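Local coordinates for protein glucokinase (PDB 6EDI) that probably phosphorylates D-glucose at the expense of ATP, as a dimeric kinase of the actin-like ATPase (ASKHA) superfamily, at residues A[45-50]-A[115-120]; A[155-160]-A[398-403]. All blocks are in the same frame, centred on the assembly; numbering follows the deposited sequence.

The two contacts adjoin in the ASKHA fold, their centres about 9 Å apart, and contact 1 closes along the chain before contact 2 opens. They share a six-stranded mixed sheet: strand 41-48 pairs with 110-117 in contact 1, and 110-117 in turn pairs with 152-156, the strand that starts contact 2, through probable backbone bonds of Leu155 to Val115 and Val117. Strand 152-156 runs into helix 157-170, which leads to the second sheet; helix 399-409 returns from it to cover the first. Contact 1 thus belongs to the sheet of one domain, contact 2 to the passage between the two domains.

Contact 1: residues A[45-50]-A[115-120]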
ATOM      1  N   CYS A  45     -13.291 -18.852   8.369  1.00 24.44           N
ATOM      2  CA  CYS A  45     -14.239 -19.167   7.313  1.00 27.81           C
ATOM      3  C   CYS A  45     -13.633 -18.719   5.995  1.00 28.35           C
ATOM      4  O   CYS A  45     -13.050 -17.644   5.906  1.00 28.93           O
ATOM      5  CB  CYS A  45     -15.584 -18.474   7.556  1.00 30.69           C
ATOM      6  SG  CYS A  45     -16.812 -18.650   6.226  1.00 34.23           S
ATOM      7  N   ASP A  46     -13.745 -19.565   4.980  1.00 29.29           N
ATOM      8  CA  ASP A  46     -13.287 -19.202   3.649  1.00 30.45           C
ATOM      9  C   ASP A  46     -14.328 -19.685   2.651  1.00 35.84           C
ATOM     10  O   ASP A  46     -14.919 -20.757   2.829  1.00 34.78           O
ATOM     11  CB  ASP A  46     -11.910 -19.807   3.365  1.00 31.51           C
ATOM     12  CG  ASP A  46     -11.473 -19.629   1.913  1.00 40.20           C
ATOM     13  OD1 ASP A  46     -11.802 -20.501   1.082  1.00 45.88           O
ATOM     14  OD2 ASP A  46     -10.793 -18.621   1.601  1.00 40.34           O
ATOM     15  N   VAL A  47     -14.585 -18.870   1.630  1.00 36.68           N
ATOM     16  CA  VAL A  47     -15.509 -19.237   0.563  1.00 38.75           C
ATOM     17  C   VAL A  47     -14.753 -19.411  -0.756  1.00 41.53           C
ATOM     18  O   VAL A  47     -13.904 -18.594  -1.097  1.00 41.42           O
ATOM     19  CB  VAL A  47     -16.594 -18.179   0.394  1.00 36.18           C
ATOM     20  CG1 VAL A  47     -17.570 -18.600  -0.683  1.00 42.71           C
ATOM     21  CG2 VAL A  47     -17.336 -17.990   1.696  1.00 35.22           C
ATOM     22  N   GLY A  48     -15.031 -20.493  -1.477  1.00 41.14           N
ATOM     23  CA  GLY A  48     -14.430 -20.721  -2.787  1.00 43.43           C
ATOM     24  C   GLY A  48     -15.119 -21.859  -3.524  1.00 48.91           C
ATOM     25  O   GLY A  48     -15.220 -22.974  -3.001  1.00 45.93           O
ATOM     26  N   GLY A  49     -15.601 -21.590  -4.735  1.00 48.44           N
ATOM     27  CA  GLY A  49     -16.388 -22.576  -5.456  1.00 50.90           C
ATOM     28  C   GLY A  49     -17.778 -22.717  -4.860  1.00 46.57           C
ATOM     29  O   GLY A  49     -18.491 -21.730  -4.691  1.00 51.01           O
ATOM     30  N   THR A  50     -18.163 -23.949  -4.543  1.00 47.01           N
ATOM     31  CA  THR A  50     -19.456 -24.219  -3.920  1.00 51.86           C
ATOM     32  C   THR A  50     -19.290 -24.487  -2.452  1.00 48.24           C
ATOM     33  O   THR A  50     -20.175 -25.066  -1.817  1.00 49.06           O
ATOM     34  CB  THR A  50     -20.105 -25.488  -4.482  1.00 50.25           C
ATOM     35  OG1 THR A  50     -19.093 -26.435  -4.855  1.00 50.93           O
ATOM     36  CG2 THR A  50     -20.942 -25.147  -5.655  1.00 51.17           C
ATOM     37  N   VAL A 115     -13.975 -13.764   7.560  1.00 26.67           N
ATOM     38  CA  VAL A 115     -14.383 -14.526   6.391  1.00 28.61           C
ATOM     39  C   VAL A 115     -13.562 -14.105   5.191  1.00 27.42           C
ATOM     40  O   VAL A 115     -13.601 -12.944   4.792  1.00 30.71           O
ATOM     41  CB  VAL A 115     -15.880 -14.366   6.073  1.00 32.62           C
ATOM     42  CG1 VAL A 115     -16.266 -15.268   4.883  1.00 28.47           C
ATOM     43  CG2 VAL A 115     -16.722 -14.721   7.280  1.00 31.68           C
ATOM     44  N   SER A 116     -12.799 -15.053   4.650  1.00 29.24           N
ATOM     45  CA  SER A 116     -12.064 -14.857   3.400  1.00 31.50           C
ATOM     46  C   SER A 116     -13.011 -15.162   2.252  1.00 30.66           C
ATOM     47  O   SER A 116     -13.590 -16.253   2.198  1.00 31.03           O
ATOM     48  CB  SER A 116     -10.864 -15.802   3.323  1.00 27.06           C
ATOM     49  OG  SER A 116     -10.130 -15.603   2.123  1.00 34.28           O
ATOM     50  N   VAL A 117     -13.179 -14.198   1.350  1.00 29.48           N
ATOM     51  CA  VAL A 117     -14.076 -14.355   0.211  1.00 32.02           C
ATOM     52  C   VAL A 117     -13.353 -14.067  -1.093  1.00 34.09           C
ATOM     53  O   VAL A 117     -12.463 -13.210  -1.144  1.00 33.73           O
ATOM     54  CB  VAL A 117     -15.334 -13.460   0.332  1.00 36.24           C
ATOM     55  CG1 VAL A 117     -16.175 -13.885   1.510  1.00 32.75           C
ATOM     56  CG2 VAL A 117     -14.944 -11.990   0.456  1.00 33.03           C
ATOM     57  N   PRO A 118     -13.722 -14.797  -2.155  1.00 35.25           N
ATOM     58  CA  PRO A 118     -13.099 -14.629  -3.466  1.00 38.09           C
ATOM     59  C   PRO A 118     -13.873 -13.598  -4.277  1.00 40.74           C
ATOM     60  O   PRO A 118     -14.510 -13.920  -5.284  1.00 42.63           O
ATOM     61  CB  PRO A 118     -13.258 -16.013  -4.094  1.00 35.06           C
ATOM     62  CG  PRO A 118     -14.584 -16.505  -3.544  1.00 40.53           C
ATOM     63  CD  PRO A 118     -14.754 -15.852  -2.173  1.00 35.70           C
ATOM     64  N   GLY A 119     -13.816 -12.355  -3.830  1.00 38.30           N
ATOM     65  CA  GLY A 119     -14.473 -11.280  -4.539  1.00 40.74           C
ATOM     66  C   GLY A 119     -14.045  -9.988  -3.897  1.00 39.06           C
ATOM     67  O   GLY A 119     -13.248 -10.007  -2.953  1.00 41.49           O
ATOM     68  N   PRO A 120     -14.576  -8.861  -4.389  1.00 40.39           N
ATOM     69  CA  PRO A 120     -14.171  -7.571  -3.833  1.00 39.26           C
ATOM     70  C   PRO A 120     -14.766  -7.374  -2.438  1.00 40.06           C
ATOM     71  O   PRO A 120     -15.851  -7.896  -2.150  1.00 37.45           O
ATOM     72  CB  PRO A 120     -14.756  -6.567  -4.830  1.00 42.97           C
ATOM     73  CG  PRO A 120     -15.966  -7.250  -5.383  1.00 45.33           C
ATOM     74  CD  PRO A 120     -15.622  -8.724  -5.425  1.00 40.51           C
TER
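Asp46 and Ser116 both carry their first side-chain branch anti to the backbone N (chi1 172° and -179°), which brings OD2 of one and OG of the other together on a shared face of two parallel strands. These are central strands of the sheet of an RNase H-like, actin-type domain. Ser116 OG donates to Asp46 OD2 at 3.1 Å, meeting the anti lone pair, the one away from OD1. The same oxygen takes a second, weak bond from Asn400 ND2 of helix 399-409, which lies over this face, and OD1 makes a weak, long ion pair with Arg53. These partners would favour a charged carboxylate.

Backbone bonds set the pairing of Asp46 with Ser116. Ser116 N donates to Cys45 O at 2.9 Å, from above the carbonyl plane, and Val47 N donates to Ser116 O over the same distance but almost along the C=O axis (169°). On the other face, beneath Leu84 and Phe88 of helix 84-98, Cys45 SG lies 3.7 Å from Val115 CG1, with SG anti to the backbone N of Cys45. On the same face Val47 CG2 leans across to Val115 CG1 and Val117 CG1, 4.3 Å from each.

After Val47 the two backbones move apart; strand 41-48 ends at Gly48 and continues into Gly49 and Thr50, the end of an Asp-x-Gly-Gly-Thr sequence consistent with the first phosphate loop of ASKHA kinases; Gly49 has the positive phi that glycine favours. Opposite, Pro118 centres an inverse gamma turn. The next bond of the parallel pattern would need an N-H at Pro118, and it has none. Its ring is laid against the carbonyl instead, with Pro118 CD 3.1 Å from Val47 O.

Contact 2: residues A[155-160]-A[398-403]; sequences LNDLEA and NINLLG
Polar contact is made by side chains of the first turns of two helices. Asn400 ND2 donates to Asp157 OD1 at 2.8 Å, with the acceptor close to the amide plane and the bond falling on the anti lone pair of the carboxylate. The two flat groups cross obliquely, 61° apart. A water lies between the same groups, 2.7 Å from Asp157 OD1 and 2.6 Å from Asn400 OD1; the direct and bridged links together probably hold the amide in this rotation.

The backbones also come close. Gly403 CA-H points at Ala160 O, CA to O 3.0 Å with 157° at the hydrogen, and the two CA atoms are 4.5 Å apart; Gly403, with no side chain, lets the two backbones come this near.

Van der Waals contact is slight: Ala160 CB lies 4.3 Å from Asn400 CB and also meets the carbonyl Asn400 O (3.9 Å), while Leu155 CD1 lies near the carbonyl Gly403 O.

Small residues at the meeting of helix 157-170 with the C-terminal helix 399-409 are consistent with the interdomain hinge of the ASKHA fold, where two connecting helices typically meet at small residues.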
ATOM      1  N   LEU A 155     -12.417 -10.558   4.637  1.00 26.75           N
ATOM      2  CA  LEU A 155     -11.097 -10.436   4.054  1.00 28.64           C
ATOM      3  C   LEU A 155     -11.114 -10.865   2.591  1.00 27.96           C
ATOM      4  O   LEU A 155     -11.771 -11.858   2.215  1.00 30.12           O
ATOM      5  CB  LEU A 155     -10.100 -11.300   4.824  1.00 28.28           C
ATOM      6  CG  LEU A 155     -10.039 -11.151   6.349  1.00 27.20           C
ATOM      7  CD1 LEU A 155      -9.152 -12.241   6.940  1.00 28.87           C
ATOM      8  CD2 LEU A 155      -9.549  -9.766   6.779  1.00 25.48           C
ATOM      9  N   ASN A 156     -10.389 -10.118   1.769  1.00 29.55           N
ATOM     10  CA  ASN A 156     -10.043 -10.583   0.429  1.00 30.52           C
ATOM     11  C   ASN A 156      -9.224 -11.848   0.551  1.00 30.45           C
ATOM     12  O   ASN A 156      -8.530 -12.047   1.547  1.00 28.50           O
ATOM     13  CB  ASN A 156      -9.216  -9.525  -0.317  1.00 32.39           C
ATOM     14  CG  ASN A 156     -10.080  -8.527  -1.063  1.00 39.38           C
ATOM     15  OD1 ASN A 156     -10.676  -8.857  -2.098  1.00 43.00           O
ATOM     16  ND2 ASN A 156     -10.152  -7.297  -0.547  1.00 34.44           N
ATOM     17  N   ASP A 157      -9.316 -12.708  -0.455  1.00 30.00           N
ATOM     18  CA  ASP A 157      -8.555 -13.953  -0.503  1.00 33.22           C
ATOM     19  C   ASP A 157      -7.052 -13.723  -0.213  1.00 27.51           C
ATOM     20  O   ASP A 157      -6.460 -14.383   0.655  1.00 23.65           O
ATOM     21  CB  ASP A 157      -8.833 -14.660  -1.857  1.00 34.45           C
ATOM     22  CG  ASP A 157      -7.672 -15.525  -2.346  1.00 38.98           C
ATOM     23  OD1 ASP A 157      -7.088 -16.299  -1.556  1.00 43.20           O
ATOM     24  OD2 ASP A 157      -7.360 -15.452  -3.555  1.00 43.71           O
ATOM     25  N   LEU A 158      -6.445 -12.765  -0.896  1.00 25.66           N
ATOM     26  CA  LEU A 158      -5.011 -12.517  -0.712  1.00 25.88           C
ATOM     27  C   LEU A 158      -4.686 -11.784   0.595  1.00 25.79           C
ATOM     28  O   LEU A 158      -3.567 -11.870   1.108  1.00 23.25           O
ATOM     29  CB  LEU A 158      -4.427 -11.768  -1.916  1.00 26.96           C
ATOM     30  CG  LEU A 158      -3.505 -12.647  -2.732  1.00 28.82           C
ATOM     31  CD1 LEU A 158      -2.406 -13.131  -1.827  1.00 28.14           C
ATOM     32  CD2 LEU A 158      -4.304 -13.829  -3.263  1.00 31.09           C
ATOM     33  N   GLU A 159      -5.661 -11.057   1.122  1.00 21.65           N
ATOM     34  CA  GLU A 159      -5.492 -10.410   2.423  1.00 25.22           C
ATOM     35  C   GLU A 159      -5.431 -11.502   3.481  1.00 26.04           C
ATOM     36  O   GLU A 159      -4.516 -11.540   4.321  1.00 25.33           O
ATOM     37  CB  GLU A 159      -6.645  -9.438   2.671  1.00 26.85           C
ATOM     38  CG  GLU A 159      -6.665  -8.786   4.044  1.00 31.45           C
ATOM     39  CD  GLU A 159      -7.906  -7.947   4.259  1.00 33.18           C
ATOM     40  OE1 GLU A 159      -8.818  -8.019   3.406  1.00 31.57           O
ATOM     41  OE2 GLU A 159      -7.970  -7.231   5.285  1.00 31.51           O
ATOM     42  N   ALA A 160      -6.379 -12.433   3.406  1.00 25.01           N
ATOM     43  CA  ALA A 160      -6.385 -13.551   4.333  1.00 26.05           C
ATOM     44  C   ALA A 160      -5.118 -14.393   4.177  1.00 22.48           C
ATOM     45  O   ALA A 160      -4.575 -14.865   5.161  1.00 23.28           O
ATOM     46  CB  ALA A 160      -7.640 -14.393   4.180  1.00 24.63           C
ATOM     47  N   ASN A 398      -3.635 -24.628   4.375  1.00 24.60           N
ATOM     48  CA  ASN A 398      -4.845 -23.841   4.262  1.00 28.79           C
ATOM     49  C   ASN A 398      -4.561 -22.431   4.746  1.00 29.01           C
ATOM     50  O   ASN A 398      -4.968 -22.044   5.846  1.00 26.08           O
ATOM     51  CB  ASN A 398      -5.975 -24.502   5.048  1.00 34.55           C
ATOM     52  CG  ASN A 398      -6.354 -25.852   4.474  1.00 39.04           C
ATOM     53  OD1 ASN A 398      -7.055 -25.927   3.471  1.00 43.83           O
ATOM     54  ND2 ASN A 398      -5.873 -26.927   5.093  1.00 42.86           N
ATOM     55  N   ILE A 399      -3.823 -21.693   3.917  1.00 27.19           N
ATOM     56  CA  ILE A 399      -3.271 -20.394   4.281  1.00 28.46           C
ATOM     57  C   ILE A 399      -4.379 -19.394   4.583  1.00 26.56           C
ATOM     58  O   ILE A 399      -4.244 -18.573   5.485  1.00 26.25           O
ATOM     59  CB  ILE A 399      -2.302 -19.840   3.191  1.00 28.99           C
ATOM     60  CG1 ILE A 399      -1.388 -18.775   3.792  1.00 26.00           C
ATOM     61  CG2 ILE A 399      -3.044 -19.268   2.010  1.00 29.11           C
ATOM     62  CD1 ILE A 399      -0.432 -19.356   4.759  1.00 28.71           C
ATOM     63  N   ASN A 400      -5.498 -19.498   3.870  1.00 23.51           N
ATOM     64  CA  ASN A 400      -6.569 -18.539   4.071  1.00 25.37           C
ATOM     65  C   ASN A 400      -7.294 -18.757   5.400  1.00 27.60           C
ATOM     66  O   ASN A 400      -7.645 -17.807   6.074  1.00 28.53           O
ATOM     67  CB  ASN A 400      -7.543 -18.542   2.894  1.00 28.51           C
ATOM     68  CG  ASN A 400      -6.935 -17.958   1.636  1.00 32.78           C
ATOM     69  OD1 ASN A 400      -5.785 -17.505   1.632  1.00 32.92           O
ATOM     70  ND2 ASN A 400      -7.704 -17.972   0.550  1.00 37.97           N
ATOM     71  N   LEU A 401      -7.532 -20.007   5.768  1.00 26.14           N
ATOM     72  CA  LEU A 401      -8.083 -20.278   7.092  1.00 27.88           C
ATOM     73  C   LEU A 401      -7.158 -19.739   8.199  1.00 27.60           C
ATOM     74  O   LEU A 401      -7.610 -19.035   9.117  1.00 26.43           O
ATOM     75  CB  LEU A 401      -8.371 -21.771   7.267  1.00 28.94           C
ATOM     76  CG  LEU A 401      -9.512 -22.260   6.374  1.00 31.37           C
ATOM     77  CD1 LEU A 401      -9.868 -23.721   6.641  1.00 33.76           C
ATOM     78  CD2 LEU A 401     -10.746 -21.396   6.562  1.00 31.23           C
ATOM     79  N   LEU A 402      -5.871 -20.056   8.100  1.00 25.42           N
ATOM     80  CA  LEU A 402      -4.875 -19.550   9.043  1.00 24.97           C
ATOM     81  C   LEU A 402      -4.898 -18.025   9.137  1.00 27.07           C
ATOM     82  O   LEU A 402      -4.714 -17.453  10.219  1.00 24.27           O
ATOM     83  CB  LEU A 402      -3.478 -20.022   8.646  1.00 26.36           C
ATOM     84  CG  LEU A 402      -3.147 -21.476   8.916  1.00 32.20           C
ATOM     85  CD1 LEU A 402      -1.826 -21.845   8.262  1.00 35.44           C
ATOM     86  CD2 LEU A 402      -3.080 -21.691  10.415  1.00 29.41           C
ATOM     87  N   GLY A 403      -5.124 -17.375   8.001  1.00 24.44           N
ATOM     88  CA  GLY A 403      -5.143 -15.924   7.951  1.00 26.77           C
ATOM     89  C   GLY A 403      -6.271 -15.320   8.748  1.00 30.68           C
ATOM     90  O   GLY A 403      -6.178 -14.175   9.218  1.00 23.90           O
TER
HETATM   91  O   HOH W   1      -4.563 -16.674  -0.536  1.00 31.90           O